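Local coordinates for protein CghA (Chaetomium globosum, PDB 6KBC) that is a beta-rich fungal protein with two calycin-clan domains that holds the ligand WK1 in a pocket, at residues Thr48-Ala53 / Ala61-Phe66; Thr143-Phe148 / Ser157-Ser162; Trp183-Ala188 / Gly225-Trp230. One frame throughout, in Å; residues are numbered along the deposited sequence.

Interaction 1 of 3, residues Thr48-Ala53 / Ala61-Phe66; sequences TWLFDA and AFTVSF. With WK1 ((2S)-3-[(2S,4E)-4-[[(1R,2S,4aR,6S,8R,8aS)-2-[(E)-but-2-en-2-yl]-6,8-dimethyl-1,2,4a,5,6,7,8,8a-octahydronaphthalen-1-yl]-oxidanyl-methylidene]-3,5-bis(oxidanylidene)pyrrolidin-2-yl]-2-methyl-2-oxidanyl-propanoic acid), chain B.
Trp49 and Phe66 form the first of three hydrogen-bonded pairs in an antiparallel hairpin, followed by Phe51 with Val64 and Ala53 with Phe62, each closed by two N-H...O bonds. Trp49, Phe51, Ala53, Phe62, Val64 and Phe66 present an apolar face; Leu50, Asp52, Thr63 and Ser65 present the opposite one. The Phe66 side chain can be followed outward. Its CB lies 4.2 Å from Trp49 CB. CG stands anti to the carbonyl carbon (chi1 -65°), and on the ring beyond it CD1 passes 3.6 Å from Trp49 O, which sits in the ring plane at the edge. Farther out, Phe66 CE1 reaches Phe51 CD1 at 3.7 Å. These two rings meet rim to rim with planes at 87°, neither over the face of the other. Beside them, Val64 CG1 lies 4.0 Å from Phe51 CB. On the face of Leu50 and Ser65, Ser65 OG donates a 2.7 Å hydrogen bond to O5 of WK1, while Leu50 CD1 packs 3.6 Å from Ser65 OG and also touches the ligand, so both strands line the pocket. A water links Asp52 OD2 to Thr63 OG1, the latter at 2.6 Å. Asp52 OD1 is hydrogen-bonded to Gly225 N, and OD2 forms a salt bridge with Arg246. Strand 223-231 flanks 48-53 and strand 77-85 flanks 61-66, each through backbone hydrogen bonds, and on the apolar face Phe135 packs against Trp49, Phe51 and Phe66, with strand 143-150 also touching Phe51, Val64 and Phe66.

Interaction 2 of 3, residues Thr143-Phe148 / Ser157-Ser162; sequences TTTVVF and SLTHRS
Thr144 with His160 and Val146 with Leu158 are the hydrogen-bonded pairs of this antiparallel hairpin, whose strand directions differ by 173°. The two pairs are not equally well formed. Val146 N meets Leu158 O at 2.8 Å in the carbonyl plane, and the return bond from Leu158 N to Val146 O is equally short. At the other pair both bonds are longer: His160 N stands 3.2 Å from Thr144 O and lies well above the plane of that carbonyl. Between them, Thr159 CA brings a C-H to Thr144 O, and Thr145 CA does the same for Leu158 O. The side chains of Thr144, Val146, Leu158 and His160 share the buried face. Thr144 OG1 takes the position between the backbone N and the carbonyl carbon (chi1 77°), where it lies 2.8 Å from His160 ND1; the N-H points poorly at it, at 115°, and the bond is weak. Thr144 CG2 comes to the imidazole edge in its plane, 3.6 Å from ND1 of His160, while Leu158 CD2 covers one ring face near the rim. The other ring nitrogen, NE2, is hydrogen-bonded to Asp52 O. Val146 CB and Leu158 CB pack at 4.0 Å. The other face, with Thr143, Thr145, Val147, Ser157, Thr159 and Arg161, is more open to solvent; there Thr143 CG2 lies alongside Arg161 CD at 3.8 Å, both side chains pointing the same way. Strand 132-137 pairs with 143-150 and strand 181-200 with 154-162, Thr159 OG1 bonding Thr193 OG1, while the buried face rests on strands 46-54 and 60-69.

Interaction 3 of 3, residues Trp183-Ala188 / Gly225-Trp230; sequences WFRPIA and GMDRSW
Phe184 and Arg228 form a regular antiparallel hydrogen-bonded pair, with Arg228 N 2.8 Å from Phe184 O and the return bond from Phe184 N to Arg228 O at 3.0 Å. Three residues on in one strand but two back in the other, Ile187 pairs with Met226, the register shifted by one: Met226 N still binds Ile187 O firmly in the carbonyl plane, but the bond from Ile187 N to Met226 O is weak at 3.3 Å. Pro186, which has no N-H to give, lies between the pairs. Among the polar side chains, Trp183 NE1 donates to Asp227 OD2 at 2.9 Å, reaching the anti side of the carboxylate with indole and carboxylate planes 74° apart. The same OD2 accepts a proton from a water that also receives one from Arg185 NH1, so the arginine and Asp227 are joined through water, their charged atoms not in contact; Arg185 NH1 also bonds Asn272 O. Asp227 OD1 has a salt bridge to Arg246. Apolar contacts involve Pro186, Ile187, Met226, Phe184 and Trp230. Pro186 CG lies 3.6 Å from Met226 SD and 3.5 Å from Arg228 CB, and Ile187 CB meets Met226 CB at 4.0 Å. Phe184 and Trp230 meet rim to rim, CE1 of the phenylalanine 3.4 Å from CZ3 of the indole, with planes at 84°. Trp230 CE3 also lies over the centre of the Arg228 guanidinium, which is bonded to Asn32 O and bridged to Glu47. The register shift between Phe184 and Ile187 is a beta bulge, and it coincides with a corner at 186-188, beyond which the strand belongs to a different sheet or face; just before it, Trp183 borders the pocket of WK1.

How the interactions relate
All three contacts belong to the N-terminal family region. Interactions 1 and 3 are adjacent: strands 46-54 and 223-231 pair side by side, Leu50 N lying 2.8 Å from Asp227 O, and Phe51 CE2 packs 3.3 Å from Met226 CG. Both contribute to the WK1 pocket, Thr48, Leu50 and Ser65 from interaction 1 and Trp183 from interaction 3. Interaction 2 stands behind that layer, its Leu158 side chain about 13 Å from WK1. It reaches interaction 1 through Leu158 CD1, 3.6 Å from Phe62 CD2, and through Phe148 CE2, 3.5 Å from Phe62 CZ. Interactions 2 and 3 meet where Thr144 CG2 approaches Ile187 CD1 at 3.5 Å.

Interaction 1 of 3, residues Thr48-Ala53 / Ala61-Phe66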
loop_
_atom_site.group_PDB
_atom_site.type_symbol
_atom_site.label_atom_id
_atom_site.label_comp_id
_atom_site.label_asym_id
_atom_site.label_seq_id
_atom_site.Cartn_x
_atom_site.Cartn_y
_atom_site.Cartn_z
ATOM N N THR A 48 4.250 -8.637 -2.781
ATOM C CA THR A 48 4.293 -7.611 -1.752
ATOM C C THR A 48 3.255 -7.918 -0.688
ATOM O O THR A 48 2.097 -8.207 -1.004
ATOM C CB THR A 48 4.044 -6.214 -2.345
ATOM O OG1 THR A 48 4.906 -6.014 -3.469
ATOM C CG2 THR A 48 4.316 -5.136 -1.303
ATOM N N TRP A 49 3.687 -7.878 0.570
ATOM C CA TRP A 49 2.806 -7.873 1.728
ATOM C C TRP A 49 3.054 -6.564 2.458
ATOM O O TRP A 49 4.165 -6.328 2.942
ATOM C CB TRP A 49 3.087 -9.062 2.656
ATOM C CG TRP A 49 2.832 -10.411 2.036
ATOM C CD1 TRP A 49 1.741 -11.214 2.233
ATOM C CD2 TRP A 49 3.681 -11.105 1.121
ATOM N NE1 TRP A 49 1.869 -12.369 1.505
ATOM C CE2 TRP A 49 3.048 -12.325 0.810
ATOM C CE3 TRP A 49 4.915 -10.815 0.533
ATOM C CZ2 TRP A 49 3.609 -13.252 -0.065
ATOM C CZ3 TRP A 49 5.469 -11.739 -0.335
ATOM C CH2 TRP A 49 4.815 -12.937 -0.628
ATOM N N LEU A 50 2.039 -5.710 2.519
ATOM C CA LEU A 50 2.188 -4.380 3.100
ATOM C C LEU A 50 1.407 -4.283 4.401
ATOM O O LEU A 50 0.247 -4.700 4.470
ATOM C CB LEU A 50 1.699 -3.290 2.130
ATOM C CG LEU A 50 1.699 -1.820 2.595
ATOM C CD1 LEU A 50 1.927 -0.901 1.381
ATOM C CD2 LEU A 50 0.396 -1.429 3.325
ATOM N N PHE A 51 2.028 -3.684 5.415
ATOM C CA PHE A 51 1.387 -3.448 6.706
ATOM C C PHE A 51 1.697 -2.020 7.115
ATOM O O PHE A 51 2.849 -1.596 7.044
ATOM C CB PHE A 51 1.893 -4.403 7.805
ATOM C CG PHE A 51 1.745 -5.867 7.475
ATOM C CD1 PHE A 51 2.677 -6.507 6.675
ATOM C CD2 PHE A 51 0.692 -6.603 7.998
ATOM C CE1 PHE A 51 2.541 -7.869 6.381
ATOM C CE2 PHE A 51 0.552 -7.959 7.714
ATOM C CZ PHE A 51 1.480 -8.588 6.903
ATOM N N ASP A 52 0.693 -1.280 7.573
ATOM C CA ASP A 52 0.991 0.087 7.965
ATOM C C ASP A 52 0.167 0.488 9.176
ATOM O O ASP A 52 -0.719 -0.239 9.637
ATOM C CB ASP A 52 0.771 1.089 6.814
ATOM C CG ASP A 52 -0.638 1.055 6.260
ATOM O OD1 ASP A 52 -1.569 0.664 7.008
ATOM O OD2 ASP A 52 -0.822 1.435 5.075
ATOM N N ALA A 53 0.468 1.679 9.676
ATOM C CA ALA A 53 -0.217 2.206 10.840
ATOM C C ALA A 53 0.032 3.701 10.861
ATOM O O ALA A 53 1.132 4.149 10.542
ATOM C CB ALA A 53 0.318 1.569 12.122
ATOM N N ALA A 61 3.445 7.900 11.554
ATOM C CA ALA A 61 3.036 7.031 10.467
ATOM C C ALA A 61 4.121 5.991 10.286
ATOM O O ALA A 61 5.304 6.254 10.519
ATOM C CB ALA A 61 2.813 7.815 9.156
ATOM N N PHE A 62 3.713 4.813 9.844
ATOM C CA PHE A 62 4.652 3.716 9.706
ATOM C C PHE A 62 4.154 2.816 8.593
ATOM O O PHE A 62 2.961 2.545 8.499
ATOM C CB PHE A 62 4.775 2.903 11.013
ATOM C CG PHE A 62 5.721 1.739 10.899
ATOM C CD1 PHE A 62 7.066 1.905 11.156
ATOM C CD2 PHE A 62 5.263 0.489 10.512
ATOM C CE1 PHE A 62 7.949 0.850 11.020
ATOM C CE2 PHE A 62 6.138 -0.584 10.386
ATOM C CZ PHE A 62 7.483 -0.400 10.634
ATOM N N THR A 63 5.071 2.338 7.770
ATOM C CA THR A 63 4.676 1.382 6.753
ATOM C C THR A 63 5.862 0.478 6.473
ATOM O O THR A 63 7.016 0.913 6.513
ATOM C CB THR A 63 4.183 2.073 5.470
ATOM O OG1 THR A 63 3.603 1.096 4.592
ATOM C CG2 THR A 63 5.320 2.806 4.750
ATOM N N VAL A 64 5.565 -0.788 6.236
ATOM C CA VAL A 64 6.563 -1.758 5.826
ATOM C C VAL A 64 5.973 -2.549 4.673
ATOM O O VAL A 64 4.795 -2.927 4.703
ATOM C CB VAL A 64 6.974 -2.678 7.002
ATOM C CG1 VAL A 64 5.749 -3.360 7.611
ATOM C CG2 VAL A 64 7.997 -3.694 6.557
ATOM N N SER A 65 6.772 -2.762 3.640
ATOM C CA SER A 65 6.409 -3.670 2.567
ATOM C C SER A 65 7.413 -4.807 2.594
ATOM O O SER A 65 8.622 -4.566 2.518
ATOM C CB SER A 65 6.399 -2.967 1.200
ATOM O OG SER A 65 5.288 -2.092 1.109
ATOM N N PHE A 66 6.914 -6.028 2.756
ATOM C CA PHE A 66 7.730 -7.221 2.608
ATOM C C PHE A 66 7.731 -7.609 1.135
ATOM O O PHE A 66 6.673 -7.915 0.570
ATOM C CB PHE A 66 7.195 -8.360 3.467
ATOM C CG PHE A 66 7.277 -8.097 4.950
ATOM C CD1 PHE A 66 6.285 -7.374 5.594
ATOM C CD2 PHE A 66 8.343 -8.584 5.701
ATOM C CE1 PHE A 66 6.347 -7.140 6.975
ATOM C CE2 PHE A 66 8.410 -8.354 7.078
ATOM C CZ PHE A 66 7.413 -7.629 7.709
HETATM O O WK1 B . 12.202 2.181 -0.579
HETATM C C17 WK1 B . 11.166 2.391 -0.002
HETATM O O1 WK1 B . 11.104 2.477 1.192
HETATM C C19 WK1 B . 9.915 2.563 -0.762
HETATM O O2 WK1 B . 10.121 2.582 -2.134
HETATM C C18 WK1 B . 9.322 3.895 -0.423
HETATM C C20 WK1 B . 9.100 1.361 -0.376
HETATM C C22 WK1 B . 7.680 1.545 -0.727
HETATM N N WK1 B . 6.726 0.555 -0.262
HETATM C C21 WK1 B . 5.909 0.224 -1.255
HETATM O O5 WK1 B . 4.930 -0.637 -1.102
HETATM C C23 WK1 B . 7.342 1.664 -2.127
HETATM O O4 WK1 B . 7.948 2.443 -3.000
HETATM C C24 WK1 B . 6.223 0.885 -2.531
HETATM C C16 WK1 B . 5.621 0.819 -3.858
HETATM O O3 WK1 B . 6.131 1.545 -4.776
HETATM C C9 WK1 B . 4.386 0.051 -4.082
HETATM C C8 WK1 B . 3.324 1.098 -3.643
HETATM C C12 WK1 B . 3.603 1.970 -2.436
HETATM C C13 WK1 B . 3.165 1.678 -1.232
HETATM C C90 WK1 B . 3.462 2.553 -0.062
HETATM C C14 WK1 B . 4.404 3.213 -2.590
HETATM C C7 WK1 B . 2.993 2.054 -4.749
HETATM C C6 WK1 B . 2.640 1.574 -5.912
HETATM C C3 WK1 B . 2.871 0.115 -6.141
HETATM C C4 WK1 B . 4.155 -0.395 -5.519
HETATM C C5 WK1 B . 4.101 -1.909 -5.574
HETATM C C11 WK1 B . 5.415 -2.486 -5.152
HETATM C C2 WK1 B . 2.690 -0.378 -7.553
HETATM C C1 WK1 B . 2.426 -1.845 -7.423
HETATM C C10 WK1 B . 1.999 -2.526 -8.681
HETATM C C WK1 B . 3.684 -2.480 -6.915
HETATM O O HOH W 1 1.409 2.190 3.709
#

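Interaction 2 of 3, residues Thr143-Phe148 / Ser157-Ser162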
loop_
_atom_site.group_PDB
_atom_site.type_symbol
_atom_site.label_atom_id
_atom_site.label_comp_id
_atom_site.label_asym_id
_atom_site.label_seq_id
_atom_site.Cartn_x
_atom_site.Cartn_y
_atom_site.Cartn_z
ATOM N N THR A 143 -6.606 -10.388 12.753
ATOM C CA THR A 143 -5.489 -9.751 13.431
ATOM C C THR A 143 -4.223 -9.995 12.634
ATOM O O THR A 143 -4.116 -10.967 11.880
ATOM C CB THR A 143 -5.261 -10.298 14.860
ATOM O OG1 THR A 143 -4.681 -11.602 14.761
ATOM C CG2 THR A 143 -6.555 -10.388 15.660
ATOM N N THR A 144 -3.253 -9.101 12.823
ATOM C CA THR A 144 -1.912 -9.279 12.307
ATOM C C THR A 144 -0.922 -8.945 13.401
ATOM O O THR A 144 -1.224 -8.199 14.333
ATOM C CB THR A 144 -1.575 -8.376 11.098
ATOM O OG1 THR A 144 -1.307 -7.048 11.561
ATOM C CG2 THR A 144 -2.698 -8.330 10.123
ATOM N N THR A 145 0.285 -9.464 13.241
ATOM C CA THR A 145 1.412 -9.058 14.057
ATOM C C THR A 145 2.629 -8.967 13.166
ATOM O O THR A 145 2.908 -9.888 12.398
ATOM C CB THR A 145 1.659 -10.044 15.209
ATOM O OG1 THR A 145 0.469 -10.129 15.999
ATOM C CG2 THR A 145 2.791 -9.556 16.082
ATOM N N VAL A 146 3.337 -7.852 13.255
ATOM C CA VAL A 146 4.587 -7.647 12.544
ATOM C C VAL A 146 5.651 -7.387 13.590
ATOM O O VAL A 146 5.453 -6.554 14.478
ATOM C CB VAL A 146 4.484 -6.475 11.556
ATOM C CG1 VAL A 146 5.784 -6.301 10.818
ATOM C CG2 VAL A 146 3.318 -6.714 10.612
ATOM N N VAL A 147 6.763 -8.107 13.505
ATOM C CA VAL A 147 7.797 -8.027 14.524
ATOM C C VAL A 147 9.137 -7.807 13.852
ATOM O O VAL A 147 9.504 -8.537 12.924
ATOM C CB VAL A 147 7.837 -9.288 15.405
ATOM C CG1 VAL A 147 8.937 -9.154 16.444
ATOM C CG2 VAL A 147 6.488 -9.508 16.064
ATOM N N PHE A 148 9.859 -6.803 14.319
ATOM C CA PHE A 148 11.196 -6.501 13.840
ATOM C C PHE A 148 12.196 -6.851 14.928
ATOM O O PHE A 148 12.012 -6.474 16.091
ATOM C CB PHE A 148 11.317 -5.028 13.454
ATOM C CG PHE A 148 10.339 -4.609 12.385
ATOM C CD1 PHE A 148 10.608 -4.871 11.049
ATOM C CD2 PHE A 148 9.146 -3.996 12.719
ATOM C CE1 PHE A 148 9.708 -4.502 10.062
ATOM C CE2 PHE A 148 8.239 -3.621 11.732
ATOM C CZ PHE A 148 8.521 -3.880 10.409
ATOM N N SER A 157 7.200 -4.079 17.488
ATOM C CA SER A 157 6.081 -4.733 16.841
ATOM C C SER A 157 5.036 -3.726 16.379
ATOM O O SER A 157 4.954 -2.586 16.848
ATOM C CB SER A 157 5.411 -5.754 17.771
ATOM O OG SER A 157 4.875 -5.091 18.888
ATOM N N LEU A 158 4.240 -4.201 15.431
ATOM C CA LEU A 158 3.034 -3.589 14.914
ATOM C C LEU A 158 1.942 -4.630 14.983
ATOM O O LEU A 158 2.188 -5.803 14.688
ATOM C CB LEU A 158 3.210 -3.148 13.445
ATOM C CG LEU A 158 2.038 -2.398 12.818
ATOM C CD1 LEU A 158 2.513 -1.384 11.792
ATOM C CD2 LEU A 158 1.120 -3.428 12.155
ATOM N N THR A 159 0.733 -4.213 15.325
ATOM C CA THR A 159 -0.377 -5.147 15.293
ATOM C C THR A 159 -1.596 -4.468 14.708
ATOM O O THR A 159 -1.772 -3.255 14.823
ATOM C CB THR A 159 -0.744 -5.711 16.686
ATOM O OG1 THR A 159 -1.444 -4.712 17.440
ATOM C CG2 THR A 159 0.496 -6.164 17.437
ATOM N N HIS A 160 -2.427 -5.274 14.068
ATOM C CA HIS A 160 -3.711 -4.856 13.541
ATOM C C HIS A 160 -4.808 -5.653 14.216
ATOM O O HIS A 160 -4.665 -6.858 14.414
ATOM C CB HIS A 160 -3.808 -5.101 12.029
ATOM C CG HIS A 160 -2.910 -4.236 11.203
ATOM N ND1 HIS A 160 -2.112 -4.735 10.197
ATOM C CD2 HIS A 160 -2.748 -2.891 11.178
ATOM C CE1 HIS A 160 -1.465 -3.740 9.612
ATOM N NE2 HIS A 160 -1.834 -2.611 10.189
ATOM N N ARG A 161 -5.914 -4.986 14.510
ATOM C CA ARG A 161 -7.160 -5.620 14.933
ATOM C C ARG A 161 -8.165 -5.201 13.876
ATOM O O ARG A 161 -8.608 -4.048 13.882
ATOM C CB ARG A 161 -7.592 -5.136 16.315
ATOM C CG ARG A 161 -6.681 -5.602 17.419
ATOM C CD ARG A 161 -6.072 -6.955 17.115
ATOM N NE ARG A 161 -5.031 -7.334 18.074
ATOM C CZ ARG A 161 -5.196 -8.165 19.096
ATOM N NH1 ARG A 161 -6.392 -8.677 19.338
ATOM N NH2 ARG A 161 -4.165 -8.457 19.889
ATOM N N SER A 162 -8.523 -6.118 12.980
ATOM C CA SER A 162 -9.375 -5.745 11.861
ATOM C C SER A 162 -10.703 -5.201 12.352
ATOM O O SER A 162 -11.293 -5.719 13.303
ATOM C CB SER A 162 -9.621 -6.942 10.943
ATOM O OG SER A 162 -10.487 -6.565 9.886
#

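Interaction 3 of 3, residues Trp183-Ala188 / Gly225-Trp230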
loop_
_atom_site.group_PDB
_atom_site.type_symbol
_atom_site.label_atom_id
_atom_site.label_comp_id
_atom_site.label_asym_id
_atom_site.label_seq_id
_atom_site.Cartn_x
_atom_site.Cartn_y
_atom_site.Cartn_z
ATOM N N TRP A 183 -3.408 -5.893 -6.735
ATOM C CA TRP A 183 -3.195 -5.172 -5.491
ATOM C C TRP A 183 -4.565 -4.993 -4.868
ATOM O O TRP A 183 -5.455 -4.395 -5.475
ATOM C CB TRP A 183 -2.514 -3.821 -5.715
ATOM C CG TRP A 183 -2.261 -3.100 -4.436
ATOM C CD1 TRP A 183 -3.199 -2.614 -3.563
ATOM C CD2 TRP A 183 -0.991 -2.795 -3.867
ATOM N NE1 TRP A 183 -2.581 -2.020 -2.492
ATOM C CE2 TRP A 183 -1.227 -2.115 -2.655
ATOM C CE3 TRP A 183 0.326 -3.011 -4.272
ATOM C CZ2 TRP A 183 -0.195 -1.675 -1.836
ATOM C CZ3 TRP A 183 1.344 -2.573 -3.464
ATOM C CH2 TRP A 183 1.080 -1.920 -2.250
ATOM N N PHE A 184 -4.752 -5.532 -3.673
ATOM C CA PHE A 184 -6.007 -5.343 -2.979
ATOM C C PHE A 184 -5.706 -5.433 -1.487
ATOM O O PHE A 184 -4.547 -5.536 -1.077
ATOM C CB PHE A 184 -7.047 -6.360 -3.467
ATOM C CG PHE A 184 -6.622 -7.781 -3.264
ATOM C CD1 PHE A 184 -5.881 -8.444 -4.242
ATOM C CD2 PHE A 184 -6.920 -8.441 -2.083
ATOM C CE1 PHE A 184 -5.454 -9.749 -4.044
ATOM C CE2 PHE A 184 -6.508 -9.748 -1.882
ATOM C CZ PHE A 184 -5.779 -10.403 -2.860
ATOM N N ARG A 185 -6.748 -5.410 -0.671
ATOM C CA ARG A 185 -6.570 -5.201 0.762
ATOM C C ARG A 185 -7.168 -6.354 1.553
ATOM O O ARG A 185 -8.385 -6.375 1.810
ATOM C CB ARG A 185 -7.189 -3.865 1.167
ATOM C CG ARG A 185 -6.392 -2.695 0.572
ATOM C CD ARG A 185 -7.171 -1.394 0.567
ATOM N NE ARG A 185 -8.290 -1.438 -0.358
ATOM C CZ ARG A 185 -8.199 -1.160 -1.657
ATOM N NH1 ARG A 185 -7.034 -0.800 -2.179
ATOM N NH2 ARG A 185 -9.277 -1.243 -2.420
ATOM N N PRO A 186 -6.358 -7.328 1.960
ATOM C CA PRO A 186 -6.884 -8.395 2.829
ATOM C C PRO A 186 -7.496 -7.864 4.109
ATOM O O PRO A 186 -8.488 -8.425 4.598
ATOM C CB PRO A 186 -5.645 -9.254 3.095
ATOM C CG PRO A 186 -4.825 -9.083 1.856
ATOM C CD PRO A 186 -4.977 -7.607 1.527
ATOM N N ILE A 187 -6.936 -6.798 4.677
ATOM C CA ILE A 187 -7.576 -6.088 5.775
ATOM C C ILE A 187 -7.651 -4.616 5.404
ATOM O O ILE A 187 -6.625 -3.921 5.376
ATOM C CB ILE A 187 -6.851 -6.274 7.110
ATOM C CG1 ILE A 187 -6.753 -7.761 7.451
ATOM C CG2 ILE A 187 -7.600 -5.520 8.179
ATOM C CD1 ILE A 187 -5.764 -8.058 8.557
ATOM N N ALA A 188 -8.867 -4.147 5.137
ATOM C CA ALA A 188 -9.082 -2.788 4.660
ATOM C C ALA A 188 -8.805 -1.772 5.755
ATOM O O ALA A 188 -8.233 -0.707 5.487
ATOM C CB ALA A 188 -10.517 -2.650 4.154
ATOM N N GLY A 225 -3.813 -0.842 7.672
ATOM C CA GLY A 225 -4.381 -1.973 6.945
ATOM C C GLY A 225 -3.304 -2.898 6.463
ATOM O O GLY A 225 -2.137 -2.613 6.669
ATOM N N MET A 226 -3.735 -3.972 5.835
ATOM C CA MET A 226 -2.819 -4.960 5.256
ATOM C C MET A 226 -3.155 -5.039 3.769
ATOM O O MET A 226 -4.299 -5.218 3.450
ATOM C CB MET A 226 -2.983 -6.317 5.929
ATOM C CG MET A 226 -1.859 -7.246 5.615
ATOM S SD MET A 226 -2.204 -8.130 4.125
ATOM C CE MET A 226 -0.565 -8.621 3.624
ATOM N N ASP A 227 -2.168 -4.769 2.929
ATOM C CA ASP A 227 -2.345 -4.789 1.461
ATOM C C ASP A 227 -1.543 -5.958 0.899
ATOM O O ASP A 227 -0.484 -6.219 1.390
ATOM C CB ASP A 227 -1.943 -3.471 0.812
ATOM C CG ASP A 227 -2.846 -2.298 1.144
ATOM O OD1 ASP A 227 -3.359 -2.247 2.222
ATOM O OD2 ASP A 227 -3.010 -1.464 0.304
ATOM N N ARG A 228 -2.062 -6.557 -0.152
ATOM C CA ARG A 228 -1.442 -7.730 -0.754
ATOM C C ARG A 228 -1.376 -7.517 -2.252
ATOM O O ARG A 228 -2.375 -7.133 -2.866
ATOM C CB ARG A 228 -2.236 -8.999 -0.428
ATOM C CG ARG A 228 -1.806 -10.243 -1.180
ATOM C CD ARG A 228 -0.395 -10.676 -0.856
ATOM N NE ARG A 228 -0.185 -12.048 -1.322
ATOM C CZ ARG A 228 0.788 -12.439 -2.142
ATOM N NH1 ARG A 228 1.679 -11.578 -2.605
ATOM N NH2 ARG A 228 0.876 -13.717 -2.494
ATOM N N SER A 229 -0.210 -7.771 -2.831
ATOM C CA SER A 229 0.002 -7.529 -4.244
ATOM C C SER A 229 0.891 -8.615 -4.828
ATOM O O SER A 229 1.755 -9.174 -4.143
ATOM C CB SER A 229 0.644 -6.168 -4.482
ATOM O OG SER A 229 0.975 -5.975 -5.854
ATOM N N TRP A 230 0.668 -8.902 -6.106
ATOM C CA TRP A 230 1.645 -9.663 -6.874
ATOM C C TRP A 230 1.473 -9.347 -8.353
ATOM O O TRP A 230 0.361 -9.109 -8.826
ATOM C CB TRP A 230 1.524 -11.167 -6.599
ATOM C CG TRP A 230 0.283 -11.798 -7.136
ATOM C CD1 TRP A 230 0.134 -12.426 -8.340
ATOM C CD2 TRP A 230 -0.983 -11.897 -6.472
ATOM N NE1 TRP A 230 -1.153 -12.900 -8.468
ATOM C CE2 TRP A 230 -1.858 -12.580 -7.338
ATOM C CE3 TRP A 230 -1.467 -11.457 -5.237
ATOM C CZ2 TRP A 230 -3.186 -12.839 -7.005
ATOM C CZ3 TRP A 230 -2.775 -11.715 -4.910
ATOM C CH2 TRP A 230 -3.622 -12.401 -5.788
HETATM O O HOH W 2 -4.600 0.528 -0.969
HETATM O O HOH W 3 -5.644 -2.200 3.556
#